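Local coordinates for flagella basal body P-ring formation protein FlgA (Salmonella typhimurium, PDB 3TEE) that takes part in assembly of the flagellar P-ring in the periplasm, probably as a chaperone or modulator of that process, at residues Q6-F11 with V22-R27; G51-V56 with L66-Q71. One frame throughout, in Å; residues are numbered along the deposited sequence.

Interaction 1 of 2, residues Q6-F11 with V22-R27; sequences QLTTWF and VVVTLR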
loop_
_atom_site.group_PDB
_atom_site.type_symbol
_atom_site.label_atom_id
_atom_site.label_comp_id
_atom_site.label_asym_id
_atom_site.label_seq_id
_atom_site.Cartn_x
_atom_site.Cartn_y
_atom_site.Cartn_z
ATOM N N GLN A 6 15.989 -26.479 9.323
ATOM C CA GLN A 6 15.484 -26.300 7.961
ATOM C C GLN A 6 14.402 -25.239 7.922
ATOM O O GLN A 6 14.487 -24.335 7.092
ATOM C CB GLN A 6 14.949 -27.639 7.424
ATOM C CG GLN A 6 16.050 -28.663 7.142
ATOM C CD GLN A 6 15.486 -29.978 6.613
ATOM O OE1 GLN A 6 14.284 -30.171 6.556
ATOM N NE2 GLN A 6 16.333 -30.921 6.243
ATOM N N LEU A 7 13.413 -25.307 8.817
ATOM C CA LEU A 7 12.373 -24.271 8.880
ATOM C C LEU A 7 12.966 -22.905 9.212
ATOM O O LEU A 7 12.519 -21.924 8.635
ATOM C CB LEU A 7 11.263 -24.611 9.901
ATOM C CG LEU A 7 10.309 -25.757 9.486
ATOM C CD1 LEU A 7 9.531 -26.242 10.680
ATOM C CD2 LEU A 7 9.367 -25.320 8.349
ATOM N N THR A 8 13.938 -22.839 10.156
ATOM C CA THR A 8 14.600 -21.570 10.531
ATOM C C THR A 8 15.300 -20.945 9.310
ATOM O O THR A 8 15.138 -19.746 9.054
ATOM C CB THR A 8 15.548 -21.775 11.735
ATOM O OG1 THR A 8 14.762 -22.210 12.865
ATOM C CG2 THR A 8 16.344 -20.497 12.078
ATOM N N THR A 9 16.057 -21.759 8.564
ATOM C CA THR A 9 16.718 -21.315 7.328
ATOM C C THR A 9 15.656 -20.930 6.268
ATOM O O THR A 9 15.785 -19.889 5.618
ATOM C CB THR A 9 17.725 -22.392 6.820
ATOM O OG1 THR A 9 18.777 -22.515 7.775
ATOM C CG2 THR A 9 18.334 -22.039 5.449
ATOM N N TRP A 10 14.614 -21.757 6.095
ATOM C CA TRP A 10 13.592 -21.446 5.094
ATOM C C TRP A 10 12.912 -20.083 5.370
ATOM O O TRP A 10 12.906 -19.216 4.486
ATOM C CB TRP A 10 12.565 -22.584 4.987
ATOM C CG TRP A 10 11.621 -22.459 3.833
ATOM C CD1 TRP A 10 11.892 -22.708 2.519
ATOM C CD2 TRP A 10 10.218 -22.226 3.918
ATOM N NE1 TRP A 10 10.743 -22.587 1.768
ATOM C CE2 TRP A 10 9.703 -22.267 2.599
ATOM C CE3 TRP A 10 9.339 -21.960 4.986
ATOM C CZ2 TRP A 10 8.342 -22.099 2.318
ATOM C CZ3 TRP A 10 7.990 -21.756 4.700
ATOM C CH2 TRP A 10 7.512 -21.815 3.378
ATOM N N PHE A 11 12.405 -19.870 6.586
ATOM C CA PHE A 11 11.769 -18.579 6.905
ATOM C C PHE A 11 12.750 -17.428 6.882
ATOM O O PHE A 11 12.353 -16.350 6.461
ATOM C CB PHE A 11 11.032 -18.610 8.251
ATOM C CG PHE A 11 9.673 -19.253 8.138
ATOM C CD1 PHE A 11 8.580 -18.528 7.654
ATOM C CD2 PHE A 11 9.471 -20.565 8.553
ATOM C CE1 PHE A 11 7.316 -19.119 7.555
ATOM C CE2 PHE A 11 8.210 -21.163 8.438
ATOM C CZ PHE A 11 7.139 -20.424 7.971
ATOM N N VAL A 22 15.077 -14.174 12.672
ATOM C CA VAL A 22 13.906 -15.026 12.478
ATOM C C VAL A 22 14.044 -16.275 13.331
ATOM O O VAL A 22 14.983 -17.064 13.142
ATOM C CB VAL A 22 13.703 -15.377 10.972
ATOM C CG1 VAL A 22 12.496 -16.314 10.786
ATOM C CG2 VAL A 22 13.567 -14.122 10.119
ATOM N N VAL A 23 13.090 -16.452 14.263
ATOM C CA VAL A 23 13.071 -17.581 15.189
ATOM C C VAL A 23 11.806 -18.367 14.949
ATOM O O VAL A 23 10.711 -17.804 15.006
ATOM C CB VAL A 23 13.201 -17.128 16.674
ATOM C CG1 VAL A 23 13.116 -18.333 17.631
ATOM C CG2 VAL A 23 14.502 -16.336 16.896
ATOM N N VAL A 24 11.965 -19.659 14.679
ATOM C CA VAL A 24 10.847 -20.552 14.370
ATOM C C VAL A 24 10.627 -21.550 15.500
ATOM O O VAL A 24 11.568 -22.209 15.946
ATOM C CB VAL A 24 11.023 -21.239 12.979
ATOM C CG1 VAL A 24 9.832 -22.161 12.648
ATOM C CG2 VAL A 24 11.211 -20.202 11.866
ATOM N N THR A 25 9.374 -21.684 15.924
ATOM C CA THR A 25 8.987 -22.662 16.953
ATOM C C THR A 25 7.872 -23.542 16.412
ATOM O O THR A 25 6.851 -23.018 15.951
ATOM C CB THR A 25 8.528 -21.933 18.238
ATOM O OG1 THR A 25 9.537 -20.982 18.602
ATOM C CG2 THR A 25 8.314 -22.908 19.411
ATOM N N LEU A 26 8.035 -24.866 16.506
ATOM C CA LEU A 26 6.970 -25.790 16.076
ATOM C C LEU A 26 5.825 -25.835 17.118
ATOM O O LEU A 26 6.099 -26.019 18.295
ATOM C CB LEU A 26 7.551 -27.187 15.843
ATOM C CG LEU A 26 6.575 -28.207 15.264
ATOM C CD1 LEU A 26 6.455 -28.062 13.733
ATOM C CD2 LEU A 26 6.984 -29.615 15.660
ATOM N N ARG A 27 4.574 -25.615 16.697
ATOM C CA ARG A 27 3.396 -25.622 17.588
ATOM C C ARG A 27 2.590 -26.921 17.451
ATOM O O ARG A 27 1.797 -27.249 18.342
ATOM C CB ARG A 27 2.467 -24.424 17.315
ATOM C CG ARG A 27 3.142 -23.058 17.409
ATOM C CD ARG A 27 2.152 -21.920 17.587
ATOM N NE ARG A 27 1.086 -21.892 16.580
ATOM C CZ ARG A 27 -0.215 -21.916 16.865
ATOM N NH1 ARG A 27 -0.626 -21.978 18.126
ATOM N NH2 ARG A 27 -1.112 -21.883 15.892
HETATM O O HOH W 1 14.623 -20.793 15.157
#

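Interaction 2 of 2, residues G51-V56 with L66-Q71; sequences GNVNVV and LQVNVQ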
loop_
_atom_site.group_PDB
_atom_site.type_symbol
_atom_site.label_atom_id
_atom_site.label_comp_id
_atom_site.label_asym_id
_atom_site.label_seq_id
_atom_site.Cartn_x
_atom_site.Cartn_y
_atom_site.Cartn_z
ATOM N N GLY A 51 4.455 -14.881 12.572
ATOM C CA GLY A 51 3.463 -15.128 13.606
ATOM C C GLY A 51 3.058 -16.581 13.519
ATOM O O GLY A 51 3.884 -17.429 13.143
ATOM N N ASN A 52 1.786 -16.878 13.827
ATOM C CA ASN A 52 1.276 -18.250 13.764
ATOM C C ASN A 52 0.899 -18.600 12.349
ATOM O O ASN A 52 -0.047 -18.047 11.781
ATOM C CB ASN A 52 0.112 -18.462 14.749
ATOM C CG ASN A 52 0.523 -18.274 16.182
ATOM O OD1 ASN A 52 1.591 -18.713 16.622
ATOM N ND2 ASN A 52 -0.288 -17.545 16.924
ATOM N N VAL A 53 1.704 -19.455 11.722
ATOM C CA VAL A 53 1.443 -19.789 10.327
ATOM C C VAL A 53 1.351 -21.290 10.112
ATOM O O VAL A 53 1.877 -22.069 10.902
ATOM C CB VAL A 53 2.450 -19.124 9.342
ATOM C CG1 VAL A 53 2.422 -17.583 9.433
ATOM C CG2 VAL A 53 3.862 -19.649 9.548
ATOM N N ASN A 54 0.731 -21.690 9.003
ATOM C CA ASN A 54 0.657 -23.100 8.655
ATOM C C ASN A 54 1.653 -23.342 7.529
ATOM O O ASN A 54 1.722 -22.555 6.581
ATOM C CB ASN A 54 -0.770 -23.497 8.221
ATOM C CG ASN A 54 -1.802 -23.304 9.323
ATOM O OD1 ASN A 54 -1.627 -23.740 10.464
ATOM N ND2 ASN A 54 -2.902 -22.636 8.998
ATOM N N VAL A 55 2.448 -24.399 7.654
ATOM C CA VAL A 55 3.429 -24.767 6.627
ATOM C C VAL A 55 3.096 -26.160 6.140
ATOM O O VAL A 55 2.979 -27.074 6.957
ATOM C CB VAL A 55 4.881 -24.720 7.168
ATOM C CG1 VAL A 55 5.884 -25.271 6.139
ATOM C CG2 VAL A 55 5.263 -23.309 7.593
ATOM N N VAL A 56 3.026 -26.333 4.817
ATOM C CA VAL A 56 2.838 -27.635 4.210
ATOM C C VAL A 56 4.253 -28.207 4.019
ATOM O O VAL A 56 5.132 -27.516 3.506
ATOM C CB VAL A 56 2.029 -27.572 2.888
ATOM C CG1 VAL A 56 1.990 -28.944 2.208
ATOM C CG2 VAL A 56 0.605 -27.074 3.165
ATOM N N LEU A 66 2.040 -28.421 9.116
ATOM C CA LEU A 66 2.735 -28.030 10.331
ATOM C C LEU A 66 2.238 -26.689 10.830
ATOM O O LEU A 66 1.917 -25.809 10.031
ATOM C CB LEU A 66 4.271 -27.990 10.130
ATOM C CG LEU A 66 4.941 -29.204 9.454
ATOM C CD1 LEU A 66 6.424 -28.966 9.308
ATOM C CD2 LEU A 66 4.688 -30.529 10.236
ATOM N N GLN A 67 2.155 -26.537 12.149
ATOM C CA GLN A 67 1.779 -25.254 12.729
ATOM C C GLN A 67 3.037 -24.733 13.373
ATOM O O GLN A 67 3.676 -25.440 14.155
ATOM C CB GLN A 67 0.658 -25.385 13.769
ATOM C CG GLN A 67 -0.688 -25.852 13.199
ATOM C CD GLN A 67 -1.705 -25.938 14.309
ATOM O OE1 GLN A 67 -1.557 -26.706 15.273
ATOM N NE2 GLN A 67 -2.712 -25.084 14.240
ATOM N N VAL A 68 3.458 -23.535 12.968
ATOM C CA VAL A 68 4.689 -22.958 13.507
ATOM C C VAL A 68 4.412 -21.527 13.968
ATOM O O VAL A 68 3.509 -20.870 13.467
ATOM C CB VAL A 68 5.910 -22.985 12.523
ATOM C CG1 VAL A 68 6.256 -24.402 12.055
ATOM C CG2 VAL A 68 5.690 -22.059 11.331
ATOM N N ASN A 69 5.221 -21.055 14.877
ATOM C CA ASN A 69 5.212 -19.662 15.286
ATOM C C ASN A 69 6.538 -19.073 14.756
ATOM O O ASN A 69 7.610 -19.629 14.989
ATOM C CB ASN A 69 5.109 -19.499 16.803
ATOM C CG ASN A 69 5.198 -18.029 17.190
ATOM O OD1 ASN A 69 6.254 -17.533 17.557
ATOM N ND2 ASN A 69 4.145 -17.274 16.947
ATOM N N VAL A 70 6.443 -17.980 14.024
ATOM C CA VAL A 70 7.627 -17.332 13.457
ATOM C C VAL A 70 7.783 -15.941 14.075
ATOM O O VAL A 70 6.979 -15.050 13.831
ATOM C CB VAL A 70 7.561 -17.271 11.911
ATOM C CG1 VAL A 70 8.792 -16.577 11.317
ATOM C CG2 VAL A 70 7.352 -18.660 11.304
ATOM N N GLN A 71 8.824 -15.769 14.866
ATOM C CA GLN A 71 9.151 -14.450 15.434
ATOM C C GLN A 71 10.070 -13.768 14.429
ATOM O O GLN A 71 11.103 -14.335 14.069
ATOM C CB GLN A 71 9.869 -14.601 16.782
ATOM C CG GLN A 71 9.052 -15.319 17.854
ATOM C CD GLN A 71 9.746 -15.355 19.198
ATOM O OE1 GLN A 71 10.954 -15.127 19.325
ATOM N NE2 GLN A 71 8.978 -15.587 20.249
#

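Interaction 1 of 2, residues Q6-F11 with V22-R27
Val24 pushes its forked side chain between Leu7 and Phe11, one turn apart on the N-terminal helix 2-14, which packs across the five-stranded antiparallel sheet that includes strand 21-26. Segment 6-11 of the helix runs at 138° to residues 22-26, their axes 7.7 Å apart at closest approach. The two methyls of Val24 divide the side-chain contacts. CG1, anti to the backbone N (chi1 -179°), reaches the Leu7 side chain, 3.9 Å from its CB, while CG2 meets the Phe11 ring obliquely, 3.8 Å from CD2. Val22, the next residue to face the helix, sets CG1 against the stem of Phe11, 3.7 Å from its CB. The ring of Phe11 carries on over Val53 and Val55 of strand 53-59 and Val68 and Val70 of strand 62-79, so the contact with strand 21-26 is one border of a larger apolar layer. No direct hydrogen bond joins helix and strand. Beside this apolar contact, where the Thr8 and Val24 side chains pass antiparallel to one another, a water takes over: it accepts from Val24 N at 2.9 Å and donates to Thr8 OG1 at 2.7 Å. That hydroxyl is also hydrogen-bonded to Asn4 O one turn back, and the methyl CG2 of Thr8 lies 3.8 Å from Val22 O.

Interaction 2 of 2, residues G51-V56 with L66-Q71
Asn69 ND2 is gripped by Asn52 OD1, 2.9 Å away in a bond of 162° at the hydrogen, and by a bound glycerol, probably from the crystallisation liquor. The acceptor lies close to the amide plane of Asn69, but ND2 stands 52° out of the carbonyl plane of Asn52, and the two amides are turned well away from coplanar. Asn69 CG is anti to its own backbone N (chi1 176°), whereas Asn52 CG lies beside the N; with these torsions the two amides meet across a non-hydrogen-bonded pair. Asn54 and Gln67, the next such pair, run side by side on the same face, Asn54 OD1 lying 3.6 Å from Gln67 CG. The opposite face is apolar. There Val53 CG2 meets Val68 CG2 at 3.5 Å and Val70 CG2 at 4.0 Å, and Val55 CG2 touches Val68 CG2, beneath Phe11 of helix 2-14. Six backbone bonds join the hydrogen-bonded pairs Gly51-Val70, Val53-Val68 and Val55-Leu66, the shortest being Leu66 N to Val55 O at 2.7 Å. Gly51, with positive phi, pairs just before the chain turns a corner at Asn52. Gly51 and Asn52 thus extend the pairing ahead of Val53, from which point the pairs, amide-rich on one face and valine-lined on the other, belong to the amphipathic antiparallel beta hairpin of strands 53-59 and 62-79.

Interactions 1 and 2, with centres about 8 Å apart, share one sheet: strand 62-79 lies between strands 21-26 and 53-59. Backbone bonds carry the sheet from one contact to the other, probably Arg27 N to Gln67 O at 2.7 Å and Asn69 N to Thr25 O at 2.8 Å. Phe11 links them through the core, its CZ 3.5 Å from Val55 CG2, so the helix of interaction 1 covers the apolar face of the hairpin in interaction 2. On the other face Arg27 NE packs 3.2 Å from Asn52 OD1, close to the amide pair and the glycerol. Together the contacts join the helix and three strands of the N-terminal region.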